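Local coordinates for allophycocyanin beta-18 subunit apoprotein (Chroococcidiopsis thermalis PCC 7203, PDB 6HRK) that binds biliverdin IX alpha in a globin-like, all-helical phycobiliprotein domain and fluoresces in the far red, at residues A19-T24 and K106-K111; Q31-L36 and T97-Q102; Y65-G70 and E125-I130. The protein carries 18 engineered substitutions. One frame throughout, in Å; residues are numbered along the deposited sequence.

Interaction 1 of 3, residues A19-T24 and K106-K111. Engineered in segment 19-24: Val21 (natural residue Ile). Engineered in segment 106-111: Lys106 (natural residue Asn).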
loop_
_atom_site.group_PDB
_atom_site.type_symbol
_atom_site.label_atom_id
_atom_site.label_comp_id
_atom_site.label_asym_id
_atom_site.label_seq_id
_atom_site.Cartn_x
_atom_site.Cartn_y
_atom_site.Cartn_z
ATOM N N ALA A 19 9.954 -1.263 -6.258
ATOM C CA ALA A 19 9.407 -2.051 -7.368
ATOM C C ALA A 19 9.102 -3.500 -6.977
ATOM O O ALA A 19 8.078 -4.043 -7.387
ATOM C CB ALA A 19 10.353 -2.015 -8.562
ATOM N N GLU A 20 9.981 -4.114 -6.183
ATOM C CA GLU A 20 9.812 -5.511 -5.769
ATOM C C GLU A 20 8.694 -5.694 -4.747
ATOM O O GLU A 20 7.927 -6.648 -4.849
ATOM C CB GLU A 20 11.109 -6.077 -5.192
ATOM C CG GLU A 20 11.144 -7.604 -5.123
ATOM C CD GLU A 20 11.641 -8.140 -3.789
ATOM O OE1 GLU A 20 12.647 -7.622 -3.260
ATOM O OE2 GLU A 20 11.024 -9.092 -3.270
ATOM N N VAL A 21 8.619 -4.796 -3.762
ATOM C CA VAL A 21 7.553 -4.830 -2.741
ATOM C C VAL A 21 6.161 -4.797 -3.385
ATOM O O VAL A 21 5.265 -5.520 -2.946
ATOM C CB VAL A 21 7.707 -3.679 -1.704
ATOM C CG1 VAL A 21 6.444 -3.483 -0.865
ATOM C CG2 VAL A 21 8.900 -3.940 -0.791
ATOM N N VAL A 22 5.995 -3.966 -4.416
ATOM C CA VAL A 22 4.738 -3.890 -5.168
ATOM C C VAL A 22 4.517 -5.213 -5.902
ATOM O O VAL A 22 3.545 -5.912 -5.626
ATOM C CB VAL A 22 4.715 -2.695 -6.160
ATOM C CG1 VAL A 22 3.487 -2.745 -7.068
ATOM C CG2 VAL A 22 4.747 -1.369 -5.406
ATOM N N LYS A 23 5.441 -5.561 -6.798
ATOM C CA LYS A 23 5.355 -6.802 -7.597
ATOM C C LYS A 23 5.130 -8.068 -6.757
ATOM O O LYS A 23 4.398 -8.966 -7.177
ATOM C CB LYS A 23 6.598 -6.972 -8.496
ATOM C CG LYS A 23 6.447 -6.415 -9.912
ATOM C CD LYS A 23 6.104 -4.931 -9.950
ATOM C CE LYS A 23 5.888 -4.440 -11.376
ATOM N NZ LYS A 23 4.666 -5.009 -12.019
ATOM N N THR A 24 5.756 -8.127 -5.583
ATOM C CA THR A 24 5.548 -9.221 -4.629
ATOM C C THR A 24 4.148 -9.163 -4.005
ATOM O O THR A 24 3.501 -10.200 -3.833
ATOM C CB THR A 24 6.607 -9.190 -3.500
ATOM O OG1 THR A 24 7.920 -9.144 -4.070
ATOM C CG2 THR A 24 6.492 -10.419 -2.595
ATOM N N LYS A 106 3.326 -5.981 5.157
ATOM C CA LYS A 106 3.975 -7.256 5.479
ATOM C C LYS A 106 5.301 -7.461 4.745
ATOM O O LYS A 106 6.266 -7.927 5.349
ATOM C CB LYS A 106 3.036 -8.429 5.174
ATOM N N ILE A 107 5.349 -7.106 3.460
ATOM C CA ILE A 107 6.577 -7.264 2.661
ATOM C C ILE A 107 7.670 -6.305 3.155
ATOM O O ILE A 107 8.844 -6.679 3.202
ATOM C CB ILE A 107 6.345 -7.071 1.133
ATOM C CG1 ILE A 107 5.204 -7.961 0.602
ATOM C CG2 ILE A 107 7.622 -7.366 0.347
ATOM C CD1 ILE A 107 5.220 -9.398 1.086
ATOM N N VAL A 108 7.279 -5.082 3.518
ATOM C CA VAL A 108 8.207 -4.100 4.101
ATOM C C VAL A 108 8.729 -4.572 5.463
ATOM O O VAL A 108 9.922 -4.458 5.735
ATOM C CB VAL A 108 7.562 -2.689 4.206
ATOM C CG1 VAL A 108 8.408 -1.736 5.049
ATOM C CG2 VAL A 108 7.361 -2.101 2.817
ATOM N N LYS A 109 7.838 -5.105 6.299
ATOM C CA LYS A 109 8.208 -5.620 7.633
ATOM C C LYS A 109 9.230 -6.766 7.577
ATOM O O LYS A 109 10.115 -6.845 8.434
ATOM C CB LYS A 109 6.959 -6.070 8.408
ATOM C CG LYS A 109 5.997 -4.936 8.759
ATOM C CD LYS A 109 6.184 -4.388 10.167
ATOM C CE LYS A 109 5.304 -5.103 11.182
ATOM N NZ LYS A 109 5.316 -4.414 12.502
ATOM N N GLU A 110 9.106 -7.640 6.574
ATOM C CA GLU A 110 10.086 -8.715 6.336
ATOM C C GLU A 110 11.469 -8.163 5.991
ATOM O O GLU A 110 12.468 -8.569 6.587
ATOM C CB GLU A 110 9.638 -9.639 5.197
ATOM C CG GLU A 110 8.486 -10.575 5.529
ATOM C CD GLU A 110 7.962 -11.306 4.302
ATOM O OE1 GLU A 110 8.782 -11.706 3.445
ATOM O OE2 GLU A 110 6.729 -11.483 4.191
ATOM N N LYS A 111 11.511 -7.249 5.022
ATOM C CA LYS A 111 12.775 -6.691 4.519
ATOM C C LYS A 111 13.535 -5.870 5.568
ATOM O O LYS A 111 14.767 -5.876 5.579
ATOM C CB LYS A 111 12.535 -5.843 3.260
ATOM C CG LYS A 111 12.043 -6.629 2.051
ATOM C CD LYS A 111 13.116 -7.552 1.491
#

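Interaction 2 of 3, residues Q31-L36 and T97-Q102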
loop_
_atom_site.group_PDB
_atom_site.type_symbol
_atom_site.label_atom_id
_atom_site.label_comp_id
_atom_site.label_asym_id
_atom_site.label_seq_id
_atom_site.Cartn_x
_atom_site.Cartn_y
_atom_site.Cartn_z
ATOM N N GLN A 31 -3.539 -14.245 -5.963
ATOM C CA GLN A 31 -3.824 -15.583 -5.413
ATOM C C GLN A 31 -5.096 -15.564 -4.568
ATOM O O GLN A 31 -5.978 -16.405 -4.734
ATOM C CB GLN A 31 -2.660 -16.113 -4.560
ATOM C CG GLN A 31 -1.650 -16.967 -5.308
ATOM C CD GLN A 31 -0.808 -17.816 -4.367
ATOM O OE1 GLN A 31 -0.194 -17.301 -3.431
ATOM N NE2 GLN A 31 -0.784 -19.124 -4.609
ATOM N N GLU A 32 -5.169 -14.592 -3.663
ATOM C CA GLU A 32 -6.280 -14.478 -2.713
ATOM C C GLU A 32 -7.519 -13.845 -3.347
ATOM O O GLU A 32 -8.642 -14.169 -2.954
ATOM C CB GLU A 32 -5.843 -13.678 -1.486
ATOM C CG GLU A 32 -4.649 -14.281 -0.755
ATOM C CD GLU A 32 -4.117 -13.385 0.341
ATOM O OE1 GLU A 32 -4.931 -12.791 1.072
ATOM O OE2 GLU A 32 -2.883 -13.277 0.484
ATOM N N TYR A 33 -7.308 -12.944 -4.310
ATOM C CA TYR A 33 -8.389 -12.336 -5.093
ATOM C C TYR A 33 -8.156 -12.562 -6.589
ATOM O O TYR A 33 -7.748 -11.641 -7.301
ATOM C CB TYR A 33 -8.490 -10.841 -4.784
ATOM C CG TYR A 33 -8.919 -10.553 -3.367
ATOM C CD1 TYR A 33 -10.267 -10.443 -3.037
ATOM C CD2 TYR A 33 -7.975 -10.401 -2.349
ATOM C CE1 TYR A 33 -10.666 -10.176 -1.732
ATOM C CE2 TYR A 33 -8.365 -10.139 -1.044
ATOM C CZ TYR A 33 -9.709 -10.025 -0.743
ATOM O OH TYR A 33 -10.101 -9.767 0.544
ATOM N N PRO A 34 -8.420 -13.794 -7.080
ATOM C CA PRO A 34 -8.240 -14.100 -8.508
ATOM C C PRO A 34 -9.252 -13.418 -9.437
ATOM O O PRO A 34 -9.030 -13.384 -10.647
ATOM C CB PRO A 34 -8.384 -15.625 -8.563
ATOM C CG PRO A 34 -9.251 -15.958 -7.401
ATOM C CD PRO A 34 -8.915 -14.966 -6.329
ATOM N N GLU A 35 -10.346 -12.897 -8.876
ATOM C CA GLU A 35 -11.314 -12.075 -9.620
ATOM C C GLU A 35 -10.725 -10.840 -10.310
ATOM O O GLU A 35 -11.228 -10.427 -11.356
ATOM C CB GLU A 35 -12.479 -11.664 -8.710
ATOM C CG GLU A 35 -12.083 -10.813 -7.507
ATOM C CD GLU A 35 -12.515 -11.433 -6.194
ATOM O OE1 GLU A 35 -13.387 -10.852 -5.517
ATOM O OE2 GLU A 35 -11.990 -12.511 -5.846
ATOM N N LEU A 36 -9.659 -10.275 -9.742
ATOM C CA LEU A 36 -9.016 -9.076 -10.290
ATOM C C LEU A 36 -8.386 -9.298 -11.671
ATOM O O LEU A 36 -8.293 -8.359 -12.461
ATOM C CB LEU A 36 -7.954 -8.532 -9.324
ATOM C CG LEU A 36 -8.342 -8.248 -7.863
ATOM C CD1 LEU A 36 -7.257 -7.417 -7.195
ATOM C CD2 LEU A 36 -9.699 -7.569 -7.739
ATOM N N THR A 97 -8.217 -3.633 -2.289
ATOM C CA THR A 97 -7.375 -2.428 -2.195
ATOM C C THR A 97 -6.750 -2.302 -0.807
ATOM O O THR A 97 -5.572 -1.961 -0.678
ATOM C CB THR A 97 -8.182 -1.144 -2.500
ATOM O OG1 THR A 97 -8.865 -1.284 -3.753
ATOM C CG2 THR A 97 -7.275 0.085 -2.557
ATOM N N ALA A 98 -7.550 -2.573 0.224
ATOM C CA ALA A 98 -7.068 -2.576 1.603
ATOM C C ALA A 98 -6.037 -3.680 1.822
ATOM O O ALA A 98 -4.981 -3.429 2.405
ATOM C CB ALA A 98 -8.229 -2.728 2.578
ATOM N N ARG A 99 -6.343 -4.889 1.344
ATOM C CA ARG A 99 -5.417 -6.032 1.432
ATOM C C ARG A 99 -4.070 -5.711 0.797
ATOM O O ARG A 99 -3.036 -5.964 1.404
ATOM C CB ARG A 99 -6.014 -7.282 0.769
ATOM C CG ARG A 99 -5.062 -8.474 0.617
ATOM C CD ARG A 99 -5.277 -9.582 1.634
ATOM N NE ARG A 99 -4.677 -9.320 2.948
ATOM C CZ ARG A 99 -3.755 -10.074 3.564
ATOM N NH1 ARG A 99 -3.270 -11.194 3.021
ATOM N NH2 ARG A 99 -3.309 -9.706 4.765
ATOM N N SER A 100 -4.089 -5.164 -0.418
ATOM C CA SER A 100 -2.851 -4.848 -1.150
ATOM C C SER A 100 -1.910 -3.948 -0.344
ATOM O O SER A 100 -0.696 -4.156 -0.349
ATOM C CB SER A 100 -3.169 -4.210 -2.507
ATOM O OG SER A 100 -3.901 -3.007 -2.362
ATOM N N ILE A 101 -2.485 -2.969 0.354
ATOM C CA ILE A 101 -1.736 -2.084 1.253
ATOM C C ILE A 101 -1.209 -2.879 2.454
ATOM O O ILE A 101 -0.030 -2.784 2.793
ATOM C CB ILE A 101 -2.601 -0.879 1.705
ATOM C CG1 ILE A 101 -2.900 0.030 0.505
ATOM C CG2 ILE A 101 -1.913 -0.066 2.799
ATOM C CD1 ILE A 101 -4.128 0.899 0.678
ATOM N N GLN A 102 -2.078 -3.674 3.074
ATOM C CA GLN A 102 -1.691 -4.495 4.226
ATOM C C GLN A 102 -0.679 -5.593 3.863
ATOM O O GLN A 102 0.115 -6.004 4.709
ATOM C CB GLN A 102 -2.928 -5.113 4.899
ATOM C CG GLN A 102 -3.923 -4.117 5.495
ATOM C CD GLN A 102 -3.481 -3.535 6.828
ATOM O OE1 GLN A 102 -2.288 -3.382 7.092
ATOM N NE2 GLN A 102 -4.450 -3.195 7.674
#

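Interaction 3 of 3, residues Y65-G70 and E125-I130. Engineered in segment 125-130: Ile130 (natural residue Val).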
loop_
_atom_site.group_PDB
_atom_site.type_symbol
_atom_site.label_atom_id
_atom_site.label_comp_id
_atom_site.label_asym_id
_atom_site.label_seq_id
_atom_site.Cartn_x
_atom_site.Cartn_y
_atom_site.Cartn_z
ATOM N N TYR A 65 6.682 8.422 3.000
ATOM C CA TYR A 65 6.660 9.837 3.390
ATOM C C TYR A 65 6.021 10.040 4.767
ATOM O O TYR A 65 6.539 10.799 5.582
ATOM C CB TYR A 65 5.923 10.679 2.332
ATOM C CG TYR A 65 5.616 12.101 2.752
ATOM C CD1 TYR A 65 6.620 12.942 3.234
ATOM C CD2 TYR A 65 4.319 12.610 2.664
ATOM C CE1 TYR A 65 6.338 14.245 3.624
ATOM C CE2 TYR A 65 4.029 13.912 3.048
ATOM C CZ TYR A 65 5.038 14.725 3.527
ATOM O OH TYR A 65 4.747 16.012 3.903
ATOM N N ALA A 66 4.902 9.359 5.013
ATOM C CA ALA A 66 4.209 9.433 6.299
ATOM C C ALA A 66 5.097 9.007 7.473
ATOM O O ALA A 66 5.070 9.644 8.528
ATOM C CB ALA A 66 2.942 8.594 6.265
ATOM N N ILE A 67 5.881 7.945 7.281
ATOM C CA ILE A 67 6.827 7.467 8.306
ATOM C C ILE A 67 7.986 8.453 8.493
ATOM O O ILE A 67 8.390 8.713 9.623
ATOM C CB ILE A 67 7.370 6.050 7.981
ATOM C CG1 ILE A 67 6.237 5.015 8.025
ATOM C CG2 ILE A 67 8.468 5.633 8.962
ATOM C CD1 ILE A 67 6.498 3.777 7.189
ATOM N N VAL A 68 8.516 8.988 7.393
ATOM C CA VAL A 68 9.589 9.996 7.446
ATOM C C VAL A 68 9.099 11.309 8.061
ATOM O O VAL A 68 9.812 11.925 8.853
ATOM C CB VAL A 68 10.204 10.254 6.045
ATOM C CG1 VAL A 68 11.127 11.473 6.039
ATOM C CG2 VAL A 68 10.972 9.026 5.581
ATOM N N ALA A 69 7.885 11.723 7.700
ATOM C CA ALA A 69 7.316 12.987 8.178
ATOM C C ALA A 69 6.964 12.999 9.673
ATOM O O ALA A 69 6.811 14.075 10.252
ATOM C CB ALA A 69 6.093 13.356 7.352
ATOM N N GLY A 70 6.824 11.818 10.283
ATOM C CA GLY A 70 6.505 11.688 11.707
ATOM C C GLY A 70 5.210 10.944 12.002
ATOM O O GLY A 70 4.972 10.551 13.147
ATOM N N GLU A 125 1.574 2.285 11.014
ATOM C CA GLU A 125 0.621 3.411 11.079
ATOM C C GLU A 125 -0.038 3.863 9.753
ATOM O O GLU A 125 -1.265 3.799 9.639
ATOM C CB GLU A 125 1.268 4.596 11.823
ATOM C CG GLU A 125 0.592 5.942 11.617
ATOM C CD GLU A 125 1.122 7.024 12.531
ATOM O OE1 GLU A 125 2.217 6.877 13.116
ATOM O OE2 GLU A 125 0.425 8.047 12.635
ATOM N N PRO A 126 0.755 4.334 8.764
ATOM C CA PRO A 126 0.139 4.827 7.521
ATOM C C PRO A 126 -0.431 3.744 6.595
ATOM O O PRO A 126 -1.223 4.067 5.707
ATOM C CB PRO A 126 1.289 5.561 6.838
ATOM C CG PRO A 126 2.502 4.842 7.299
ATOM C CD PRO A 126 2.221 4.494 8.733
ATOM N N PHE A 127 -0.022 2.488 6.789
ATOM C CA PHE A 127 -0.613 1.353 6.071
ATOM C C PHE A 127 -1.993 1.055 6.644
ATOM O O PHE A 127 -2.961 0.924 5.897
ATOM C CB PHE A 127 0.271 0.102 6.167
ATOM C CG PHE A 127 1.574 0.213 5.426
ATOM C CD1 PHE A 127 2.688 0.771 6.033
ATOM C CD2 PHE A 127 1.695 -0.263 4.127
ATOM C CE1 PHE A 127 3.898 0.868 5.359
ATOM C CE2 PHE A 127 2.900 -0.172 3.444
ATOM C CZ PHE A 127 4.003 0.396 4.060
ATOM N N ASP A 128 -2.067 0.956 7.972
ATOM C CA ASP A 128 -3.339 0.767 8.686
ATOM C C ASP A 128 -4.280 1.979 8.601
ATOM O O ASP A 128 -5.500 1.812 8.661
ATOM C CB ASP A 128 -3.094 0.430 10.167
ATOM C CG ASP A 128 -2.450 -0.937 10.372
ATOM O OD1 ASP A 128 -2.617 -1.840 9.524
ATOM O OD2 ASP A 128 -1.782 -1.115 11.411
ATOM N N TYR A 129 -3.723 3.183 8.480
ATOM C CA TYR A 129 -4.531 4.402 8.378
ATOM C C TYR A 129 -5.196 4.513 7.007
ATOM O O TYR A 129 -6.413 4.697 6.917
ATOM C CB TYR A 129 -3.686 5.649 8.654
ATOM C CG TYR A 129 -4.465 6.941 8.533
ATOM C CD1 TYR A 129 -5.481 7.251 9.435
ATOM C CD2 TYR A 129 -4.198 7.848 7.506
ATOM C CE1 TYR A 129 -6.202 8.431 9.325
ATOM C CE2 TYR A 129 -4.912 9.032 7.389
ATOM C CZ TYR A 129 -5.913 9.319 8.299
ATOM O OH TYR A 129 -6.621 10.491 8.182
ATOM N N ILE A 130 -4.392 4.401 5.952
ATOM C CA ILE A 130 -4.896 4.442 4.571
ATOM C C ILE A 130 -5.864 3.277 4.314
ATOM O O ILE A 130 -6.898 3.468 3.675
ATOM C CB ILE A 130 -3.739 4.452 3.533
ATOM C CG1 ILE A 130 -2.947 5.765 3.632
ATOM C CG2 ILE A 130 -4.268 4.289 2.108
ATOM C CD1 ILE A 130 -1.616 5.752 2.908
#

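Interaction 1 of 3, residues A19-T24 and K106-K111
Val21, an engineered residue where the natural chain has isoleucine, touches both Ile107 and Val108 of the facing helix, and its two methyl branches share the work. The backbones come near at this point, with Val21 CA and Ile107 CA 6.0 Å apart. CG2 of Val21, which lies beside its own backbone N, meets CG2 of Ile107 at 3.8 Å as the two side chains run past one another, pointing opposite ways. The other branch, Val21 CG1, is turned anti to the backbone N (chi1 166°) and reaches CG2 of Val108 at 4.0 Å. CB of Ile107 is also near this methyl, 4.1 Å from Val21 CG1. One turn further along, Thr24 continues the row with its methyl: CG2 of Thr24 lies 4.0 Å from CD1 of Ile107, the far end of the isoleucine chain. Its hydroxyl turns back to its own helix, where Thr24 OG1 donates to Glu20 O at 2.6 Å from above the carbonyl plane; that oxygen also accepts from Thr24 N, so two donors grip it. With alanine in place of Thr24, CD1 of Ile107 would probably lose the methyl it lies against, and Glu20 O one of its two donors. No hydrogen bond crosses between residues 19-24 and 106-111, and the contact is wholly apolar. Leu60 of helix 46-69 touches both Val21 and Val108, and Met104 adds to the packing of Val21. The short helical segments approach to 9.9 Å between axes, with N-to-C directions 131° apart. Helices 18-32 and 94-115 thus cross obliquely through apolar side chains, with helix 46-69 against both, as part of the all-helical globin-like domain of the phycobilisome proteins.

Interaction 2 of 3, residues Q31-L36 and T97-Q102
Glu32 and Arg99 stand opposite each other where helix 18-32 gives out, their CA atoms 9.4 Å apart and the nearest pair between the two segments, so that side chains alone bridge the distance. Tyr33 is the first residue to leave helical geometry, and a short 3-10 segment, 34-36, follows. The link is a salt bridge. NH1 of Arg99 donates to Glu32 OE1 at 3.0 Å with an N-H...O angle of 146°, using the syn lone pair of that oxygen, while a second, weak bond runs from Arg99 NH1 to Glu32 OE2 at 3.3 Å. One nitrogen thus serves both carboxylate oxygens. The acid comes to the edge of the guanidinium rather than over its face, with OE1 tilted somewhat from the guanidinium plane. The groups are not coplanar: their planes lie 47° apart, and the two side chains cross at about a right angle. Glu32 reaches over with its chain extended beyond CG. In Arg99, CG is anti to the backbone N (chi1 171°), which sets it 4.1 Å from CE2 of Tyr33 in an oblique approach to the ring; the bends beyond CG then carry the guanidinium to Glu32. On the next residue of the arginine's helix, Ser100 OG donates to Thr97 O at 2.6 Å, with OG above the carbonyl plane. Thr97 and Ser100 both touch the bound biliverdin, so this surface contact lies at the border of the chromophore pocket. Arg99 and Ser100 pack on Leu29 of helix 18-32, Tyr33 also rests on Cys95 and Pro96, and Glu32 touches Leu103; beyond, Thr97 reaches Phe59 of helix 46-69 and Ile134 of helix 125-134.

Interaction 3 of 3, residues Y65-G70 and E125-I130
A buried joint between two helices of the globin-like fold is made where Ala66 and Ile67, near the end of helix 46-69, meet Pro126 in the first turn of helix 125-134. The proline ring carries the contact. Its CB lies 3.5 Å from CB of Ala66, and the backbones are near here, with Ala66 CA and Pro126 CA 6.3 Å apart. Further round the ring, Pro126 CG meets CG1 of Ile67 at 3.8 Å, the isoleucine crossing the proline at about a right angle. CG1 of Ile67 is placed anti to the carbonyl carbon (chi1 -65°), and from there CD1 extends to 4.1 Å from Pro126 CG. The same methyl reaches CE1 of Phe127 at 4.3 Å, approaching the edge of the phenyl ring near its plane. No hydrogen bond spans residues 65-70 and 125-130, whose helical parts run with N-to-C directions 127° apart. Around the joint, Pro126 also touches Cys63, and Phe127 is packed by Leu60 and Cys63 of helix 46-69 and by Ile101 and Met104 of helix 94-115. Ile67 touches Phe122, and Glu125 OE2 accepts a hydrogen bond from Ala72 N in the loop that leads to helix 77-90.

Interactions 1 and 2 lie along the same pair of helices, 18-32 and 94-115, with centres about 14 Å apart; in sequence interaction 2 is nested inside the loop that interaction 1 closes. Interaction 3 joins the helices that follow these two in the chain, 46-69 and 125-134, and its segments alternate with those of the other contacts. Its centre is about 16 Å from that of interaction 1 and about 20 Å from that of interaction 2, on the opposite side of the chain's centre from the latter. Even so, interactions 2 and 3 touch, through a probable hydrogen bond from Gln102 NE2 to Asp128 OD1 and packing of Ile101 on Phe127 and the engineered Ile130. Together they link four helices of the globin-like domain, and interaction 2 includes residues of the biliverdin pocket.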